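Local atomic coordinates of MW1564 protein (Staphylococcus aureus, PDB entry 3NTV), a protein that probably transfers a methyl group from S-adenosylmethionine to a hydroxyl of an acceptor, as caffeoyl-CoA O-methyltransferases do. Residues A[72-78]-A[141-147]; A[38-44]-A[82-88]; A[155-160]-A[204-208]. All blocks are in the same frame, centred on the assembly; numbering follows the deposited sequence. Where two conformers were deposited one is given.

Overall arrangement
The three contacts sample the centre and the two flanks of a Rossmann-like methyltransferase fold. Contact 1 joins the neighbouring parallel strands 74-78 and 143-149 in the middle of the sheet. Contact 2 lies with its centre 18 Å away and is tied to it through Glu77, whose OE1 probably bonds Ser85 OG at 2.8 Å; the same segment, 82-88, holds a sulfate about 5 Å from the Glu77 side chain. Contact 3, centred 17 Å from contact 1, meets it where Ile78 CG2 packs on Phe158 CD2 at 3.7 Å. Contacts 2 and 3 lie on opposite sides of the chain's centre, with nearest atoms about 14 Å apart.

Contact 1 of 3, residues A[72-78]-A[141-147]; sequences VKNILEI and KVYDMIF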
loop_
_atom_site.group_PDB
_atom_site.type_symbol
_atom_site.label_atom_id
_atom_site.label_comp_id
_atom_site.label_asym_id
_atom_site.label_seq_id
_atom_site.Cartn_x
_atom_site.Cartn_y
_atom_site.Cartn_z
ATOM N N VAL A 72 0.499 -15.026 3.844
ATOM C CA VAL A 72 0.134 -15.651 2.583
ATOM C C VAL A 72 1.044 -16.828 2.309
ATOM O O VAL A 72 2.264 -16.716 2.406
ATOM C CB VAL A 72 0.204 -14.587 1.452
ATOM C CG1 VAL A 72 0.171 -15.222 0.061
ATOM C CG2 VAL A 72 -0.927 -13.581 1.604
ATOM N N LYS A 73 0.431 -17.976 1.960
ATOM C CA LYS A 73 1.177 -19.179 1.653
ATOM C C LYS A 73 0.984 -19.598 0.199
ATOM O O LYS A 73 1.943 -20.034 -0.417
ATOM C CB LYS A 73 0.769 -20.344 2.589
ATOM C CG LYS A 73 1.045 -20.083 4.092
ATOM C CD LYS A 73 2.487 -19.726 4.382
ATOM C CE LYS A 73 2.676 -19.430 5.856
ATOM N NZ LYS A 73 4.041 -18.911 6.134
ATOM N N ASN A 74 -0.252 -19.515 -0.330
ATOM C CA ASN A 74 -0.539 -19.980 -1.691
ATOM C C ASN A 74 -0.936 -18.817 -2.547
ATOM O O ASN A 74 -1.934 -18.146 -2.264
ATOM C CB ASN A 74 -1.679 -21.014 -1.666
ATOM C CG ASN A 74 -1.309 -22.358 -1.082
ATOM O OD1 ASN A 74 -0.153 -22.798 -1.109
ATOM N ND2 ASN A 74 -2.324 -23.108 -0.685
ATOM N N ILE A 75 -0.163 -18.584 -3.621
ATOM C CA ILE A 75 -0.414 -17.466 -4.536
ATOM C C ILE A 75 -0.750 -17.982 -5.925
ATOM O O ILE A 75 -0.082 -18.892 -6.415
ATOM C CB ILE A 75 0.825 -16.527 -4.592
ATOM C CG1 ILE A 75 1.156 -15.980 -3.185
ATOM C CG2 ILE A 75 0.647 -15.370 -5.577
ATOM C CD1 ILE A 75 2.576 -15.447 -3.057
ATOM N N LEU A 76 -1.707 -17.324 -6.594
ATOM C CA LEU A 76 -2.031 -17.618 -7.996
ATOM C C LEU A 76 -1.761 -16.348 -8.773
ATOM O O LEU A 76 -2.318 -15.300 -8.436
ATOM C CB LEU A 76 -3.511 -18.036 -8.153
ATOM C CG LEU A 76 -3.997 -18.257 -9.607
ATOM C CD1 LEU A 76 -3.261 -19.405 -10.264
ATOM C CD2 LEU A 76 -5.503 -18.559 -9.613
ATOM N N GLU A 77 -0.912 -16.427 -9.800
ATOM C CA GLU A 77 -0.582 -15.271 -10.634
ATOM C C GLU A 77 -1.050 -15.533 -12.041
ATOM O O GLU A 77 -0.880 -16.646 -12.564
ATOM C CB GLU A 77 0.930 -15.024 -10.714
ATOM C CG GLU A 77 1.681 -14.907 -9.410
ATOM C CD GLU A 77 3.153 -14.651 -9.676
ATOM O OE1 GLU A 77 3.671 -13.624 -9.196
ATOM O OE2 GLU A 77 3.767 -15.433 -10.433
ATOM N N ILE A 78 -1.636 -14.506 -12.670
ATOM C CA ILE A 78 -2.089 -14.649 -14.049
ATOM C C ILE A 78 -1.103 -13.863 -14.902
ATOM O O ILE A 78 -1.141 -12.625 -14.948
ATOM C CB ILE A 78 -3.556 -14.206 -14.264
ATOM C CG1 ILE A 78 -4.550 -14.801 -13.215
ATOM C CG2 ILE A 78 -3.980 -14.472 -15.720
ATOM C CD1 ILE A 78 -4.692 -16.284 -13.138
ATOM N N LYS A 141 -5.708 -26.349 -5.075
ATOM C CA LYS A 141 -5.358 -25.575 -3.891
ATOM C C LYS A 141 -6.377 -24.501 -3.646
ATOM O O LYS A 141 -7.086 -24.079 -4.574
ATOM C CB LYS A 141 -4.004 -24.867 -4.122
ATOM C CG LYS A 141 -2.810 -25.799 -4.129
ATOM C CD LYS A 141 -1.590 -25.116 -4.697
ATOM C CE LYS A 141 -0.495 -26.101 -5.021
ATOM N NZ LYS A 141 0.064 -26.748 -3.802
ATOM N N VAL A 142 -6.397 -24.010 -2.393
ATOM C CA VAL A 142 -7.159 -22.831 -1.975
ATOM C C VAL A 142 -6.058 -21.744 -1.894
ATOM O O VAL A 142 -5.025 -21.941 -1.241
ATOM C CB VAL A 142 -7.895 -23.013 -0.616
ATOM C CG1 VAL A 142 -8.508 -21.694 -0.138
ATOM C CG2 VAL A 142 -8.984 -24.082 -0.735
ATOM N N TYR A 143 -6.257 -20.653 -2.619
ATOM C CA TYR A 143 -5.254 -19.573 -2.651
ATOM C C TYR A 143 -5.539 -18.485 -1.627
ATOM O O TYR A 143 -6.689 -18.257 -1.244
ATOM C CB TYR A 143 -5.144 -18.972 -4.069
ATOM C CG TYR A 143 -4.678 -19.993 -5.083
ATOM C CD1 TYR A 143 -3.321 -20.278 -5.245
ATOM C CD2 TYR A 143 -5.595 -20.719 -5.838
ATOM C CE1 TYR A 143 -2.893 -21.305 -6.094
ATOM C CE2 TYR A 143 -5.177 -21.723 -6.714
ATOM C CZ TYR A 143 -3.828 -22.025 -6.824
ATOM O OH TYR A 143 -3.424 -23.005 -7.700
ATOM N N ASP A 144 -4.457 -17.850 -1.144
ATOM C CA ASP A 144 -4.519 -16.740 -0.193
ATOM C C ASP A 144 -4.439 -15.395 -0.910
ATOM O O ASP A 144 -4.837 -14.384 -0.338
ATOM C CB ASP A 144 -3.360 -16.838 0.789
ATOM C CG ASP A 144 -3.341 -18.155 1.540
ATOM O OD1 ASP A 144 -4.436 -18.630 1.929
ATOM O OD2 ASP A 144 -2.249 -18.739 1.680
HETATM N N MSE A 145 -3.945 -15.394 -2.158
HETATM C CA MSE A 145 -3.772 -14.183 -2.979
HETATM C C MSE A 145 -3.823 -14.571 -4.464
HETATM O O MSE A 145 -3.289 -15.613 -4.863
HETATM C CB MSE A 145 -2.392 -13.522 -2.654
HETATM C CG MSE A 145 -2.029 -12.343 -3.559
HETATM SE SE MSE A 145 -0.213 -11.746 -3.151
HETATM C CE MSE A 145 -0.623 -10.616 -1.636
ATOM N N ILE A 146 -4.484 -13.714 -5.258
ATOM C CA ILE A 146 -4.535 -13.808 -6.709
ATOM C C ILE A 146 -3.899 -12.505 -7.220
ATOM O O ILE A 146 -4.256 -11.412 -6.754
ATOM C CB ILE A 146 -5.973 -14.043 -7.244
ATOM C CG1 ILE A 146 -6.505 -15.425 -6.758
ATOM C CG2 ILE A 146 -5.970 -13.973 -8.794
ATOM C CD1 ILE A 146 -7.967 -15.751 -7.093
ATOM N N PHE A 147 -2.986 -12.618 -8.185
ATOM C CA PHE A 147 -2.309 -11.441 -8.762
ATOM C C PHE A 147 -2.623 -11.334 -10.239
ATOM O O PHE A 147 -2.309 -12.240 -11.008
ATOM C CB PHE A 147 -0.805 -11.541 -8.483
ATOM C CG PHE A 147 0.068 -10.367 -8.886
ATOM C CD1 PHE A 147 -0.420 -9.063 -8.833
ATOM C CD2 PHE A 147 1.406 -10.558 -9.204
ATOM C CE1 PHE A 147 0.399 -7.971 -9.156
ATOM C CE2 PHE A 147 2.232 -9.463 -9.507
ATOM C CZ PHE A 147 1.719 -8.177 -9.476
HETATM O O HOH W 1 0.538 -25.322 -1.552
#
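Leu76 and Phe147 are joined by one of three regular backbone bonds between parallel strands: Phe147 N donates to Leu76 O at 2.8 Å, with Leu76 N to Met145 O before it and Ile78 N to Phe147 O after it. The strand axes approach to 4.6 Å at 18°, with bridges running from Ile75-Met145 to Glu77-Phe147.

At the start of strand 74-78 side chains enter the bonding. Asp144 OD2 accepts from Lys73 N at 2.8 Å and Asn74 N at 2.9 Å, the two donors reaching it from opposite faces of the carboxylate. Asp144 CG lies beside the backbone N (chi1 -57°), which brings OD2 to these amides. This grips a single oxygen twice and fixes the turn of the group, where the chain bends a corner. In return Asp144 N donates to Asn74 O at 2.8 Å. Asn74 ND2 donates a nearly straight hydrogen bond to Val142 O, close to the amide plane, while a water bridges OD1 to Lys141 NZ. In one of its two conformers Glu77 OE1 comes to the edge of the Phe147 ring, near its plane, 3.8 Å from CD2, and the Glu77 carboxylate probably bonds Ser85 OG and Thr100 OG1.

Apolar contacts lie on both faces. Leu76 CB sits over the centre of the Tyr143 ring, a CH-pi contact of 3.8 Å to the centroid, while Lys141 CB lies against the opposite face near the rim; Tyr143 OH bonds Val138 O. Val72, just before the strand, touches with CG1 the CB of Met145 (a selenomethionine) at 4.1 Å, on the face that Ile75 and Phe147 share, beside Ile67.

With strand order 3-2-1-4-5-7-6, this pairing of the first and fourth strands is the central seam of the class I methyltransferase fold.

Contact 2 of 3, residues A[38-44]-A[82-88]; sequences SSIEVLR and IGYSSMQ. With SO4 (sulfate ion), chain C.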
loop_
_atom_site.group_PDB
_atom_site.type_symbol
_atom_site.label_atom_id
_atom_site.label_comp_id
_atom_site.label_asym_id
_atom_site.label_seq_id
_atom_site.Cartn_x
_atom_site.Cartn_y
_atom_site.Cartn_z
ATOM N N SER A 38 17.232 -8.698 -3.068
ATOM C CA SER A 38 17.380 -10.152 -3.091
ATOM C C SER A 38 18.291 -10.515 -4.275
ATOM O O SER A 38 18.586 -9.647 -5.102
ATOM C CB SER A 38 16.014 -10.833 -3.212
ATOM O OG SER A 38 15.297 -10.412 -4.362
ATOM N N SER A 39 18.759 -11.779 -4.343
ATOM C CA SER A 39 19.627 -12.272 -5.425
ATOM C C SER A 39 18.978 -12.143 -6.817
ATOM O O SER A 39 19.681 -11.901 -7.799
ATOM C CB SER A 39 20.033 -13.724 -5.173
ATOM O OG SER A 39 18.920 -14.530 -4.818
ATOM N N ILE A 40 17.641 -12.266 -6.884
ATOM C CA ILE A 40 16.876 -12.177 -8.135
ATOM C C ILE A 40 16.723 -10.761 -8.727
ATOM O O ILE A 40 16.365 -10.629 -9.900
ATOM C CB ILE A 40 15.564 -13.009 -8.143
ATOM C CG1 ILE A 40 14.620 -12.669 -6.958
ATOM C CG2 ILE A 40 15.858 -14.521 -8.285
ATOM C CD1 ILE A 40 14.640 -13.624 -5.711
ATOM N N GLU A 41 17.042 -9.717 -7.944
ATOM C CA GLU A 41 16.967 -8.322 -8.405
ATOM C C GLU A 41 17.811 -8.061 -9.660
ATOM O O GLU A 41 17.455 -7.213 -10.477
ATOM C CB GLU A 41 17.300 -7.341 -7.264
ATOM C CG GLU A 41 16.783 -5.920 -7.475
ATOM C CD GLU A 41 15.310 -5.746 -7.810
ATOM O OE1 GLU A 41 14.479 -6.575 -7.370
ATOM O OE2 GLU A 41 14.983 -4.749 -8.490
ATOM N N VAL A 42 18.880 -8.862 -9.857
ATOM C CA VAL A 42 19.767 -8.811 -11.023
ATOM C C VAL A 42 18.978 -8.981 -12.346
ATOM O O VAL A 42 19.393 -8.437 -13.369
ATOM C CB VAL A 42 20.928 -9.838 -10.872
ATOM C CG1 VAL A 42 21.925 -9.735 -12.024
ATOM C CG2 VAL A 42 21.647 -9.655 -9.537
ATOM N N LEU A 43 17.815 -9.679 -12.311
ATOM C CA LEU A 43 16.972 -9.886 -13.495
ATOM C C LEU A 43 16.248 -8.633 -14.006
ATOM O O LEU A 43 15.805 -8.629 -15.155
ATOM C CB LEU A 43 15.981 -11.036 -13.295
ATOM C CG LEU A 43 16.601 -12.425 -13.169
ATOM C CD1 LEU A 43 15.659 -13.352 -12.482
ATOM C CD2 LEU A 43 17.005 -12.992 -14.543
ATOM N N ARG A 44 16.120 -7.581 -13.163
ATOM C CA ARG A 44 15.495 -6.304 -13.563
ATOM C C ARG A 44 16.267 -5.725 -14.766
ATOM O O ARG A 44 15.661 -5.236 -15.720
ATOM C CB ARG A 44 15.483 -5.306 -12.379
ATOM C CG ARG A 44 14.713 -4.017 -12.682
ATOM C CD ARG A 44 14.323 -3.238 -11.430
ATOM N NE ARG A 44 13.328 -3.944 -10.611
ATOM C CZ ARG A 44 12.016 -3.936 -10.830
ATOM N NH1 ARG A 44 11.513 -3.273 -11.865
ATOM N NH2 ARG A 44 11.199 -4.595 -10.023
ATOM N N ILE A 82 9.190 -13.048 -16.907
ATOM C CA ILE A 82 10.361 -13.911 -16.720
ATOM C C ILE A 82 10.366 -14.699 -15.388
ATOM O O ILE A 82 11.409 -15.240 -15.027
ATOM C CB ILE A 82 11.672 -13.074 -16.874
ATOM C CG1 ILE A 82 11.806 -11.978 -15.770
ATOM C CG2 ILE A 82 11.840 -12.528 -18.295
ATOM C CD1 ILE A 82 13.143 -11.150 -15.743
ATOM N N GLY A 83 9.243 -14.719 -14.670
ATOM C CA GLY A 83 9.157 -15.391 -13.370
ATOM C C GLY A 83 9.684 -14.533 -12.231
ATOM O O GLY A 83 9.853 -15.009 -11.109
ATOM N N TYR A 84 9.940 -13.244 -12.505
ATOM C CA TYR A 84 10.499 -12.340 -11.504
ATOM C C TYR A 84 9.594 -12.194 -10.276
ATOM O O TYR A 84 10.053 -12.403 -9.149
ATOM C CB TYR A 84 10.834 -10.993 -12.167
ATOM C CG TYR A 84 11.190 -9.893 -11.203
ATOM C CD1 TYR A 84 12.493 -9.734 -10.745
ATOM C CD2 TYR A 84 10.233 -8.969 -10.788
ATOM C CE1 TYR A 84 12.828 -8.699 -9.870
ATOM C CE2 TYR A 84 10.553 -7.937 -9.916
ATOM C CZ TYR A 84 11.854 -7.804 -9.456
ATOM O OH TYR A 84 12.162 -6.759 -8.622
ATOM N N SER A 85 8.300 -11.878 -10.473
ATOM C CA SER A 85 7.453 -11.725 -9.292
ATOM C C SER A 85 7.272 -13.031 -8.543
ATOM O O SER A 85 7.283 -13.004 -7.308
ATOM C CB SER A 85 6.101 -11.104 -9.635
ATOM O OG SER A 85 5.427 -11.957 -10.540
ATOM N N SER A 86 7.138 -14.159 -9.284
ATOM C CA SER A 86 6.969 -15.500 -8.700
ATOM C C SER A 86 8.117 -15.815 -7.748
ATOM O O SER A 86 7.892 -16.207 -6.616
ATOM C CB SER A 86 6.944 -16.564 -9.793
ATOM O OG SER A 86 6.015 -16.249 -10.810
HETATM N N MSE A 87 9.353 -15.602 -8.212
HETATM C CA MSE A 87 10.532 -15.885 -7.388
HETATM C C MSE A 87 10.670 -14.905 -6.233
HETATM O O MSE A 87 11.011 -15.315 -5.132
HETATM C CB MSE A 87 11.793 -15.910 -8.233
HETATM C CG MSE A 87 11.771 -17.042 -9.247
HETATM SE SE MSE A 87 13.425 -17.137 -10.273
HETATM C CE MSE A 87 13.262 -15.502 -11.192
ATOM N N GLN A 88 10.316 -13.618 -6.453
ATOM C CA GLN A 88 10.365 -12.637 -5.373
ATOM C C GLN A 88 9.402 -13.034 -4.251
ATOM O O GLN A 88 9.767 -12.980 -3.086
ATOM C CB GLN A 88 10.071 -11.220 -5.905
ATOM C CG GLN A 88 11.241 -10.629 -6.698
ATOM C CD GLN A 88 12.342 -10.064 -5.822
ATOM O OE1 GLN A 88 12.409 -10.320 -4.632
ATOM N NE2 GLN A 88 13.224 -9.256 -6.395
HETATM S S SO4 C . 7.298 -10.782 -13.788
HETATM O O1 SO4 C . 6.807 -11.690 -12.724
HETATM O O2 SO4 C . 8.444 -11.419 -14.418
HETATM O O3 SO4 C . 6.216 -10.591 -14.788
HETATM O O4 SO4 C . 7.574 -9.473 -13.167
#
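Ile40 and Gln88, with CA atoms 7.1 Å apart, and Leu43 with Tyr84, at 7.2 Å, mark the closest backbone approaches between a turning segment that leads into helix 43-49 and the first turn of helix 84-90. Gly83, at phi 82°, is the N-cap of that second helix.

Tyr84 OH is the polar focus. It donates to Glu41 OE1 at 2.6 Å, on the syn side of the carboxylate, and accepts at 2.8 Å from Arg44 NH2, which also bonds Val55 O; guanidinium and ring stand almost perpendicular, at 89°. Arg44 NE closes the triangle with a salt bridge to Glu41 OE2. Tyr84 CG lies anti to the backbone N (chi1 170°), which sends the ring across to this pair. Ser38 OG donates from above the carbonyl plane to Gln88 OE1, which also accepts from Lys64 NZ, and Ile40 CG1 lies along the same amide, 3.6 Å from CD. On the apolar side, selenomethionine Met87 CE presses on Leu43 CD1 at 3.5 Å, tighter than usual, and Ile82 CD1 meets Leu43 CB.

At the helix start, Ile82 N and Tyr84 N donate to sulfate O2, and Ser85 N to O1 at 2.7 Å; Ala81 N and Val55 N also bind the ion. The sulfate, probably from the crystallisation liquor, suggests that these amides suit an anionic group, consistent with the cofactor pocket of this family; Glu41, as acceptor, and Arg44, as donor, probably polarise the Tyr84 hydroxyl.

Contact 3 of 3, residues A[155-160]-A[204-208]; sequences SKKFFE and YNEWL
Phe159 and Trp207 meet in an offset edge-to-face pair that joins two helices of the Rossmann-like fold, 155-162 and 192-209; the axes of segments 155-160 and 204-208 run at 31° and come no closer than 10.8 Å, so long side chains span the gap. The indole turns its edge toward the Phe159 face, with the planes at 88° and the phenylalanine and six-membered ring centroids 5.2 Å apart. Trp207 CG lies opposite the backbone N (chi1 172°), carrying the indole toward helix 155-162. Phe159 also makes an edge-to-face pair with Tyr214.

A CH-pi contact adds to this: Lys156 CD lies over the five-membered ring of Trp207, 3.9 Å from its centroid.

Aliphatic and mixed contacts fill in around the rings. Leu208 CD1 touches Phe159 CE1 at 3.5 Å, and Glu160 CG lies 3.6 Å from Trp207 CZ2. No hydrogen bond links the segments; the polar ends turn elsewhere, Ser155 OG to Ala150 O and Tyr204 OH to Thr174 OG1. Asn205, on the same helix, bonds Tyr28 of the second subunit, placing the contact near the dimer interface. Ser155 OG comes obliquely to the Tyr204 ring, 3.4 Å from Tyr204 CD1.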
loop_
_atom_site.group_PDB
_atom_site.type_symbol
_atom_site.label_atom_id
_atom_site.label_comp_id
_atom_site.label_asym_id
_atom_site.label_seq_id
_atom_site.Cartn_x
_atom_site.Cartn_y
_atom_site.Cartn_z
ATOM N N SER A 155 -9.273 -9.676 -18.424
ATOM C CA SER A 155 -9.061 -9.507 -16.983
ATOM C C SER A 155 -10.284 -9.714 -16.102
ATOM O O SER A 155 -10.159 -10.356 -15.062
ATOM C CB SER A 155 -8.354 -8.192 -16.691
ATOM O OG SER A 155 -9.107 -7.101 -17.205
ATOM N N LYS A 156 -11.474 -9.198 -16.502
ATOM C CA LYS A 156 -12.701 -9.380 -15.704
ATOM C C LYS A 156 -13.044 -10.869 -15.668
ATOM O O LYS A 156 -13.404 -11.392 -14.615
ATOM C CB LYS A 156 -13.911 -8.615 -16.297
ATOM C CG LYS A 156 -13.847 -7.101 -16.197
ATOM C CD LYS A 156 -15.245 -6.481 -16.383
ATOM C CE LYS A 156 -15.699 -6.369 -17.819
ATOM N NZ LYS A 156 -17.018 -5.688 -17.916
ATOM N N LYS A 157 -12.936 -11.556 -16.820
ATOM C CA LYS A 157 -13.240 -12.985 -16.873
ATOM C C LYS A 157 -12.297 -13.751 -15.961
ATOM O O LYS A 157 -12.743 -14.634 -15.263
ATOM C CB LYS A 157 -13.132 -13.518 -18.311
ATOM C CG LYS A 157 -14.313 -13.165 -19.202
ATOM C CD LYS A 157 -14.152 -13.822 -20.571
ATOM C CE LYS A 157 -15.356 -13.634 -21.458
ATOM N NZ LYS A 157 -15.344 -14.586 -22.603
ATOM N N PHE A 158 -11.002 -13.388 -15.931
ATOM C CA PHE A 158 -10.039 -14.073 -15.064
ATOM C C PHE A 158 -10.429 -13.900 -13.609
ATOM O O PHE A 158 -10.398 -14.875 -12.870
ATOM C CB PHE A 158 -8.593 -13.604 -15.323
ATOM C CG PHE A 158 -8.077 -13.765 -16.733
ATOM C CD1 PHE A 158 -8.605 -14.733 -17.587
ATOM C CD2 PHE A 158 -7.040 -12.970 -17.201
ATOM C CE1 PHE A 158 -8.126 -14.866 -18.892
ATOM C CE2 PHE A 158 -6.560 -13.107 -18.503
ATOM C CZ PHE A 158 -7.095 -14.066 -19.338
ATOM N N PHE A 159 -10.863 -12.684 -13.207
ATOM C CA PHE A 159 -11.324 -12.476 -11.839
ATOM C C PHE A 159 -12.509 -13.402 -11.531
ATOM O O PHE A 159 -12.499 -14.066 -10.508
ATOM C CB PHE A 159 -11.709 -11.007 -11.636
ATOM C CG PHE A 159 -12.039 -10.582 -10.229
ATOM C CD1 PHE A 159 -11.180 -9.743 -9.520
ATOM C CD2 PHE A 159 -13.243 -10.960 -9.629
ATOM C CE1 PHE A 159 -11.499 -9.328 -8.218
ATOM C CE2 PHE A 159 -13.568 -10.529 -8.336
ATOM C CZ PHE A 159 -12.698 -9.714 -7.641
ATOM N N GLU A 160 -13.513 -13.488 -12.439
ATOM C CA GLU A 160 -14.681 -14.353 -12.194
ATOM C C GLU A 160 -14.320 -15.848 -12.152
ATOM O O GLU A 160 -14.834 -16.578 -11.306
ATOM C CB GLU A 160 -15.770 -14.114 -13.261
ATOM C CG GLU A 160 -16.359 -12.713 -13.256
ATOM C CD GLU A 160 -17.299 -12.411 -14.408
ATOM O OE1 GLU A 160 -16.979 -12.784 -15.561
ATOM O OE2 GLU A 160 -18.335 -11.753 -14.164
ATOM N N TYR A 204 -12.872 -2.427 -16.140
ATOM C CA TYR A 204 -12.475 -3.339 -15.059
ATOM C C TYR A 204 -12.593 -2.646 -13.707
ATOM O O TYR A 204 -13.176 -3.222 -12.797
ATOM C CB TYR A 204 -11.030 -3.847 -15.280
ATOM C CG TYR A 204 -10.518 -4.748 -14.176
ATOM C CD1 TYR A 204 -10.627 -6.132 -14.274
ATOM C CD2 TYR A 204 -9.949 -4.216 -13.022
ATOM C CE1 TYR A 204 -10.157 -6.971 -13.258
ATOM C CE2 TYR A 204 -9.481 -5.045 -11.998
ATOM C CZ TYR A 204 -9.569 -6.423 -12.132
ATOM O OH TYR A 204 -9.084 -7.272 -11.162
ATOM N N ASN A 205 -12.028 -1.444 -13.570
ATOM C CA ASN A 205 -12.073 -0.702 -12.296
ATOM C C ASN A 205 -13.499 -0.454 -11.796
ATOM O O ASN A 205 -13.796 -0.693 -10.627
ATOM C CB ASN A 205 -11.291 0.590 -12.389
ATOM C CG ASN A 205 -9.815 0.367 -12.606
ATOM O OD1 ASN A 205 -9.270 -0.733 -12.362
ATOM N ND2 ASN A 205 -9.147 1.372 -13.128
ATOM N N GLU A 206 -14.384 0.012 -12.696
ATOM C CA GLU A 206 -15.785 0.280 -12.354
ATOM C C GLU A 206 -16.498 -1.001 -11.963
ATOM O O GLU A 206 -17.280 -0.997 -11.028
ATOM C CB GLU A 206 -16.515 0.928 -13.545
ATOM C CG GLU A 206 -16.051 2.331 -13.883
ATOM C CD GLU A 206 -16.496 3.462 -12.970
ATOM O OE1 GLU A 206 -15.890 4.553 -13.062
ATOM O OE2 GLU A 206 -17.450 3.272 -12.180
ATOM N N TRP A 207 -16.245 -2.095 -12.682
ATOM C CA TRP A 207 -16.889 -3.370 -12.396
ATOM C C TRP A 207 -16.393 -3.896 -11.024
ATOM O O TRP A 207 -17.188 -4.387 -10.223
ATOM C CB TRP A 207 -16.559 -4.346 -13.526
ATOM C CG TRP A 207 -16.988 -5.752 -13.280
ATOM C CD1 TRP A 207 -18.203 -6.303 -13.563
ATOM C CD2 TRP A 207 -16.179 -6.805 -12.746
ATOM N NE1 TRP A 207 -18.207 -7.636 -13.220
ATOM C CE2 TRP A 207 -16.964 -7.977 -12.742
ATOM C CE3 TRP A 207 -14.844 -6.878 -12.300
ATOM C CZ2 TRP A 207 -16.475 -9.203 -12.278
ATOM C CZ3 TRP A 207 -14.355 -8.096 -11.858
ATOM C CH2 TRP A 207 -15.172 -9.235 -11.829
ATOM N N LEU A 208 -15.089 -3.748 -10.755
ATOM C CA LEU A 208 -14.491 -4.215 -9.499
ATOM C C LEU A 208 -15.085 -3.548 -8.265
ATOM O O LEU A 208 -15.450 -4.250 -7.319
ATOM C CB LEU A 208 -12.977 -4.030 -9.541
ATOM C CG LEU A 208 -12.181 -4.424 -8.281
ATOM C CD1 LEU A 208 -12.340 -5.902 -7.988
ATOM C CD2 LEU A 208 -10.723 -4.077 -8.483
#